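Local coordinates for chromosome replication initiation protein (Geobacillus kaustophilus, PDB 2VN2) that probably takes part in assembling the primosome at the start of chromosome replication, its N-terminal domain of the helix-turn-helix clan forming a tetramer in the crystal, at residues K4-A7 / E8-A11; Q42-E46 / E47-F51; V72-L75 / L76-G79. All coordinates share one frame; numbering follows the deposited sequence.

Contact 1: residues K4-A7 / E8-A11; sequences KKVA and EWLA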
# COMPACT_ATOMS: atom_id res chain seq x y z
N LYS A 4 -10.22 -21.38 4.61
CA LYS A 4 -8.77 -21.30 4.87
C LYS A 4 -7.99 -20.79 3.65
O LYS A 4 -6.88 -20.25 3.73
CB LYS A 4 -8.28 -22.70 5.26
CG LYS A 4 -7.04 -22.81 6.16
CD LYS A 4 -7.30 -23.80 7.40
CE LYS A 4 -5.99 -24.51 7.88
NZ LYS A 4 -4.73 -23.65 7.51
N LYS A 5 -8.61 -20.97 2.50
CA LYS A 5 -8.00 -20.67 1.22
C LYS A 5 -8.17 -19.15 0.93
O LYS A 5 -7.24 -18.47 0.52
CB LYS A 5 -8.70 -21.54 0.12
CG LYS A 5 -7.93 -21.67 -1.09
CD LYS A 5 -6.60 -22.26 -0.80
CE LYS A 5 -5.58 -21.39 -1.52
NZ LYS A 5 -4.56 -22.34 -2.03
N VAL A 6 -9.37 -18.70 1.15
CA VAL A 6 -9.71 -17.32 1.02
C VAL A 6 -8.85 -16.48 1.88
O VAL A 6 -8.31 -15.49 1.37
CB VAL A 6 -11.13 -17.05 1.35
CG1 VAL A 6 -11.36 -15.62 1.29
CG2 VAL A 6 -11.97 -17.64 0.25
N ALA A 7 -8.69 -16.90 3.15
CA ALA A 7 -7.84 -16.26 4.15
C ALA A 7 -6.42 -16.20 3.64
O ALA A 7 -5.79 -15.12 3.73
CB ALA A 7 -7.92 -16.92 5.47
N GLU A 8 -5.92 -17.30 3.06
CA GLU A 8 -4.55 -17.29 2.47
C GLU A 8 -4.48 -16.37 1.26
O GLU A 8 -3.52 -15.67 1.15
CB GLU A 8 -4.03 -18.68 2.05
CG GLU A 8 -2.82 -18.56 1.03
CD GLU A 8 -2.57 -19.82 0.11
OE1 GLU A 8 -3.06 -20.93 0.55
OE2 GLU A 8 -1.92 -19.65 -1.02
N TRP A 9 -5.55 -16.27 0.42
CA TRP A 9 -5.52 -15.23 -0.55
C TRP A 9 -5.44 -13.84 0.06
O TRP A 9 -4.58 -13.06 -0.38
CB TRP A 9 -6.59 -15.30 -1.65
CG TRP A 9 -6.57 -16.60 -2.37
CD1 TRP A 9 -5.51 -17.41 -2.57
CD2 TRP A 9 -7.71 -17.28 -2.86
NE1 TRP A 9 -5.90 -18.56 -3.20
CE2 TRP A 9 -7.27 -18.50 -3.40
CE3 TRP A 9 -9.07 -16.94 -2.96
CZ2 TRP A 9 -8.18 -19.43 -3.97
CZ3 TRP A 9 -9.98 -17.86 -3.63
CH2 TRP A 9 -9.53 -19.06 -4.08
N LEU A 10 -6.33 -13.54 1.02
CA LEU A 10 -6.41 -12.25 1.61
C LEU A 10 -5.18 -11.80 2.36
O LEU A 10 -4.90 -10.59 2.35
CB LEU A 10 -7.62 -12.11 2.51
CG LEU A 10 -8.98 -12.20 1.80
CD1 LEU A 10 -10.21 -12.08 2.83
CD2 LEU A 10 -9.13 -11.10 0.75
N ALA A 11 -4.41 -12.77 2.92
CA ALA A 11 -3.14 -12.55 3.63
C ALA A 11 -1.95 -12.27 2.75
O ALA A 11 -0.90 -11.84 3.24
CB ALA A 11 -2.79 -13.72 4.44

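Contact 2: residues Q42-E46 / E47-F51; sequences QSFFE and EGVLF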
# COMPACT_ATOMS: atom_id res chain seq x y z
N GLN A 42 10.26 -5.17 -6.48
CA GLN A 42 9.84 -4.78 -5.10
C GLN A 42 9.24 -5.98 -4.34
O GLN A 42 9.55 -6.26 -3.19
CB GLN A 42 8.85 -3.63 -5.11
CG GLN A 42 8.52 -3.13 -3.69
CD GLN A 42 7.31 -2.17 -3.69
OE1 GLN A 42 7.00 -1.49 -4.75
NE2 GLN A 42 6.56 -2.13 -2.54
N SER A 43 8.40 -6.71 -5.05
CA SER A 43 7.66 -7.83 -4.51
C SER A 43 8.56 -8.99 -4.02
O SER A 43 8.30 -9.60 -2.99
CB SER A 43 6.73 -8.32 -5.62
OG SER A 43 5.92 -9.37 -5.17
N PHE A 44 9.56 -9.33 -4.82
CA PHE A 44 10.73 -10.16 -4.41
C PHE A 44 11.50 -9.62 -3.18
O PHE A 44 11.81 -10.40 -2.27
CB PHE A 44 11.69 -10.38 -5.58
CG PHE A 44 11.28 -11.50 -6.51
CD1 PHE A 44 11.25 -12.82 -6.09
CD2 PHE A 44 10.95 -11.24 -7.81
CE1 PHE A 44 10.85 -13.85 -6.97
CE2 PHE A 44 10.56 -12.26 -8.71
CZ PHE A 44 10.51 -13.53 -8.30
N PHE A 45 11.83 -8.32 -3.14
CA PHE A 45 12.51 -7.73 -1.96
C PHE A 45 11.65 -7.96 -0.70
O PHE A 45 12.16 -8.14 0.38
CB PHE A 45 12.68 -6.18 -2.03
CG PHE A 45 13.52 -5.69 -3.20
CD1 PHE A 45 14.38 -6.58 -3.91
CD2 PHE A 45 13.49 -4.34 -3.53
CE1 PHE A 45 15.11 -6.14 -4.91
CE2 PHE A 45 14.24 -3.87 -4.52
CZ PHE A 45 15.05 -4.77 -5.22
N GLU A 46 10.32 -7.82 -0.85
CA GLU A 46 9.40 -7.95 0.30
C GLU A 46 9.15 -9.37 0.72
O GLU A 46 8.64 -9.56 1.77
CB GLU A 46 8.13 -7.21 0.08
CG GLU A 46 8.37 -5.79 0.06
CD GLU A 46 7.08 -5.12 -0.18
OE1 GLU A 46 6.07 -5.84 0.03
OE2 GLU A 46 7.04 -3.90 -0.57
N GLU A 47 9.59 -10.33 -0.08
CA GLU A 47 9.66 -11.74 0.26
C GLU A 47 11.05 -12.16 0.73
O GLU A 47 11.29 -13.35 0.89
CB GLU A 47 9.46 -12.62 -0.97
CG GLU A 47 8.09 -12.90 -1.47
CD GLU A 47 8.23 -13.73 -2.75
OE1 GLU A 47 7.35 -13.67 -3.67
OE2 GLU A 47 9.29 -14.42 -2.86
N GLY A 48 11.97 -11.20 0.92
CA GLY A 48 13.35 -11.47 1.29
C GLY A 48 14.33 -11.81 0.15
O GLY A 48 15.52 -12.07 0.44
N VAL A 49 13.87 -11.81 -1.14
CA VAL A 49 14.75 -12.18 -2.28
C VAL A 49 15.30 -10.87 -2.83
O VAL A 49 14.64 -10.15 -3.58
CB VAL A 49 13.99 -13.04 -3.33
CG1 VAL A 49 14.82 -13.34 -4.61
CG2 VAL A 49 13.35 -14.40 -2.67
N LEU A 50 16.53 -10.55 -2.42
CA LEU A 50 17.07 -9.21 -2.52
C LEU A 50 17.75 -8.95 -3.89
O LEU A 50 18.17 -7.74 -4.25
CB LEU A 50 18.08 -9.01 -1.39
CG LEU A 50 17.57 -9.18 0.07
CD1 LEU A 50 18.76 -8.77 0.99
CD2 LEU A 50 16.30 -8.36 0.39
N PHE A 51 17.88 -10.07 -4.61
CA PHE A 51 18.58 -10.12 -5.85
C PHE A 51 17.91 -11.09 -6.77
O PHE A 51 18.53 -12.02 -7.21
CB PHE A 51 20.02 -10.58 -5.60
CG PHE A 51 21.01 -10.15 -6.67
CD1 PHE A 51 21.17 -8.79 -6.98
CD2 PHE A 51 21.79 -11.11 -7.34
CE1 PHE A 51 22.05 -8.35 -7.96
CE2 PHE A 51 22.70 -10.69 -8.36
CZ PHE A 51 22.82 -9.28 -8.66

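Contact 3: residues V72-L75 / L76-G79; sequences VRRL and LQKG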
# COMPACT_ATOMS: atom_id res chain seq x y z
N VAL A 72 16.74 -5.39 -17.24
CA VAL A 72 17.53 -5.11 -15.98
C VAL A 72 18.83 -4.43 -16.35
O VAL A 72 19.15 -3.32 -15.83
CB VAL A 72 17.84 -6.37 -15.20
CG1 VAL A 72 18.69 -6.05 -14.00
CG2 VAL A 72 16.41 -7.22 -14.85
N ARG A 73 19.53 -4.99 -17.34
CA ARG A 73 20.67 -4.28 -17.96
C ARG A 73 20.38 -2.80 -18.36
O ARG A 73 21.14 -1.91 -17.97
CB ARG A 73 21.21 -5.12 -19.15
CG ARG A 73 22.59 -4.74 -19.65
CD ARG A 73 23.33 -5.86 -20.55
NE ARG A 73 23.28 -7.28 -20.05
CZ ARG A 73 23.11 -8.34 -20.86
NH1 ARG A 73 23.07 -9.61 -20.40
NH2 ARG A 73 22.97 -8.13 -22.17
N ARG A 74 19.31 -2.55 -19.11
CA ARG A 74 18.94 -1.16 -19.53
C ARG A 74 18.57 -0.26 -18.33
O ARG A 74 18.88 0.94 -18.33
CB ARG A 74 17.85 -1.16 -20.67
CG ARG A 74 17.26 0.27 -21.09
CD ARG A 74 17.33 0.66 -22.71
NE ARG A 74 16.71 1.97 -23.19
CZ ARG A 74 15.50 2.16 -23.78
NH1 ARG A 74 14.69 1.13 -24.01
NH2 ARG A 74 15.09 3.39 -24.10
N LEU A 75 17.92 -0.82 -17.29
CA LEU A 75 17.65 -0.04 -16.05
C LEU A 75 18.98 0.33 -15.29
O LEU A 75 19.04 1.43 -14.70
CB LEU A 75 16.73 -0.81 -15.06
CG LEU A 75 15.25 -0.93 -15.51
CD1 LEU A 75 14.56 -1.93 -14.60
CD2 LEU A 75 14.55 0.43 -15.46
N LEU A 76 19.94 -0.62 -15.22
CA LEU A 76 21.31 -0.39 -14.64
C LEU A 76 21.97 0.73 -15.38
O LEU A 76 22.48 1.72 -14.78
CB LEU A 76 22.25 -1.66 -14.68
CG LEU A 76 21.88 -2.76 -13.67
CD1 LEU A 76 22.42 -4.13 -13.96
CD2 LEU A 76 22.09 -2.38 -12.21
N GLN A 77 21.92 0.63 -16.70
CA GLN A 77 22.45 1.76 -17.49
C GLN A 77 21.74 3.06 -17.47
O GLN A 77 22.39 4.08 -17.37
CB GLN A 77 22.94 1.38 -18.90
CG GLN A 77 22.05 1.48 -20.03
CD GLN A 77 22.40 0.31 -21.02
OE1 GLN A 77 23.39 -0.45 -20.80
NE2 GLN A 77 21.55 0.13 -22.06
N LYS A 78 20.41 3.09 -17.49
CA LYS A 78 19.75 4.41 -17.27
C LYS A 78 19.99 4.93 -15.84
O LYS A 78 19.63 6.01 -15.56
CB LYS A 78 18.25 4.38 -17.59
CG LYS A 78 17.89 4.04 -19.03
CD LYS A 78 16.52 3.28 -19.08
CE LYS A 78 15.61 3.80 -20.16
NZ LYS A 78 14.41 2.97 -20.32
N GLY A 79 20.56 4.16 -14.92
CA GLY A 79 20.77 4.63 -13.53
C GLY A 79 19.47 4.75 -12.75
O GLY A 79 19.35 5.53 -11.77

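Contact 1: residues K4-A7 / E8-A11
Lys5 bends its chain along the indole of Trp9, one turn further along helix 3-11, and the two side chains run across each other at a slant. CG of Lys5 sits by the benzene half, 3.7 Å from CZ2 of Trp9, and CE of Lys5 comes to 3.3 Å from NE1 of Trp9. That path starts with Lys5 CG swung opposite the backbone N (chi1 -161°) and then bends at each later torsion. The same bends leave Lys5 NZ beside Glu8, whose side chain lies alongside and points the same way; NZ of Lys5 and OE1 of Glu8 form a salt bridge at 3.3 Å, weak as a hydrogen bond. The carbonyl O of Lys5 lies over one indole face, offset toward the rim, while accepting the helical bond from Trp9 N at 2.8 Å. This is one of the i to i+4 bonds of helix 3-11, a short amphipathic helix at the N-terminus. Its apolar side continues with Val6 and Leu10, which lie side by side: CG1 of Val6 meets CD1 of Leu10 at 4.0 Å, and Leu10 N bonds Val6 O. Other copies of the protein pack against this side. Val107 of the second subunit touches Val6 and Leu10, Tyr111 of the third meets the Trp9 ring edge-to-face, and Val6 and Leu10 of the fourth subunit pack on their own counterparts.

Contact 2: residues Q42-E46 / E47-F51
The Phe45 ring has Val49 O at its edge and in its plane, 3.6 Å from CD1 of Phe45, with Leu50 O lying obliquely 3.5 Å from CE1 of the same ring. Phe44 meets Val49 differently: the two side chains run alongside each other, and CD1 of the Phe44 ring touches Val49 CB at 3.9 Å, again obliquely. Val49 CG1 points opposite its backbone N (chi1 174°) and reaches the same ring carbon. These rings stand at the C-terminal end of helix 32-45, which closes in a Schellman motif. Val49 N bonds Phe44 O at 2.7 Å and Gly48 N bonds Phe45 O at 3.1 Å; Gly48, with positive phi (85°), is the C-prime residue of the motif, and Phe45 to Gly48 form a type I turn. Phe44 O is gripped twice, since Glu47 N reaches it from the opposite face of the carbonyl plane to Val49 N. An alanine at Phe45 removes the ring beside the Val49 and Leu50 carbonyls, which would probably leave a gap between the helix end and the loop. On the helix flank, Gln42 NE2 gives a nearly straight bond (165°) to the syn side of Glu46 OE2, 2.7 Å away; Glu46 OE1 forms a salt bridge with Lys19 of the third subunit. Beyond these residues, Phe44 makes a cation-pi contact with Arg60 and packs on Leu57 of helix 54-59, and Phe51 stacks on Tyr97.

Contact 3: residues V72-L75 / L76-G79
Lys78 and Arg74 bring two like charges together one helical turn apart. The Lys78 chain passes across that of Arg74, and its NZ stands 3.7 Å from CZ of Arg74, over the centre of one guanidinium face. The aliphatic parts touch as well, CD of Lys78 lying 3.7 Å from CG of Arg74. Lys78 CG lies opposite its own carbonyl carbon (chi1 -61°), and bends at the next two torsions carry the chain back past Arg74 O, which lies 3.4 Å from CD of Lys78. The stronger partners of the ammonium are Glu34, in a salt bridge, and the carbonyl O of Gly29, and their negative charge and dipole would probably offset the repulsion from the arginine.

Apolar contact is slighter: Val72 and Leu76 run side by side, with CG1 of Val72 4.2 Å from CD1 of Leu76. A polar side chain adds plain van der Waals contact, the amide end of Gln77 turning back over the preceding turn, where NE2 of Gln77 approaches Arg74 CA at 3.9 Å.

The backbone bonds are regular. Leu76 N, Gln77 N and Lys78 N bond the carbonyls four residues earlier. Helix 65-77 then ends in a Schellman motif at Gly79, the first residue to leave helical geometry, with positive phi (71°); Gly79 N bonds Leu76 O at 3.1 Å.

On the buried side, Leu75 packs on Leu37 and Leu38 of helix 32-45, Val72 also touches Leu37, and Val72, Leu75 and Leu76 all meet Ile81, just before strand 82-83. The Gly79 carbonyl O receives a bond from Lys105 NZ of helix 100-116.

Overall arrangement
The three contacts follow in series along the chain, each a local one: contact 1 within helix 3-11, contact 2 at the end of helix 32-45 and in the loop leading to helix 54-59, contact 3 at the end of helix 65-77. Contacts 2 and 3 both belong to the DnaD N-terminal domain, their centres about 18 Å apart, and helix 32-45 also packs against residues of contact 3. Contact 1 stands apart, its centre about 37 Å from that of contact 3 and on the opposite side of the chain's centre. It meets three other subunits, including their helix 100-116, and contact 2 meets two, whereas contact 3 meets none; of the three, the N-terminal helix is most involved in the assembly.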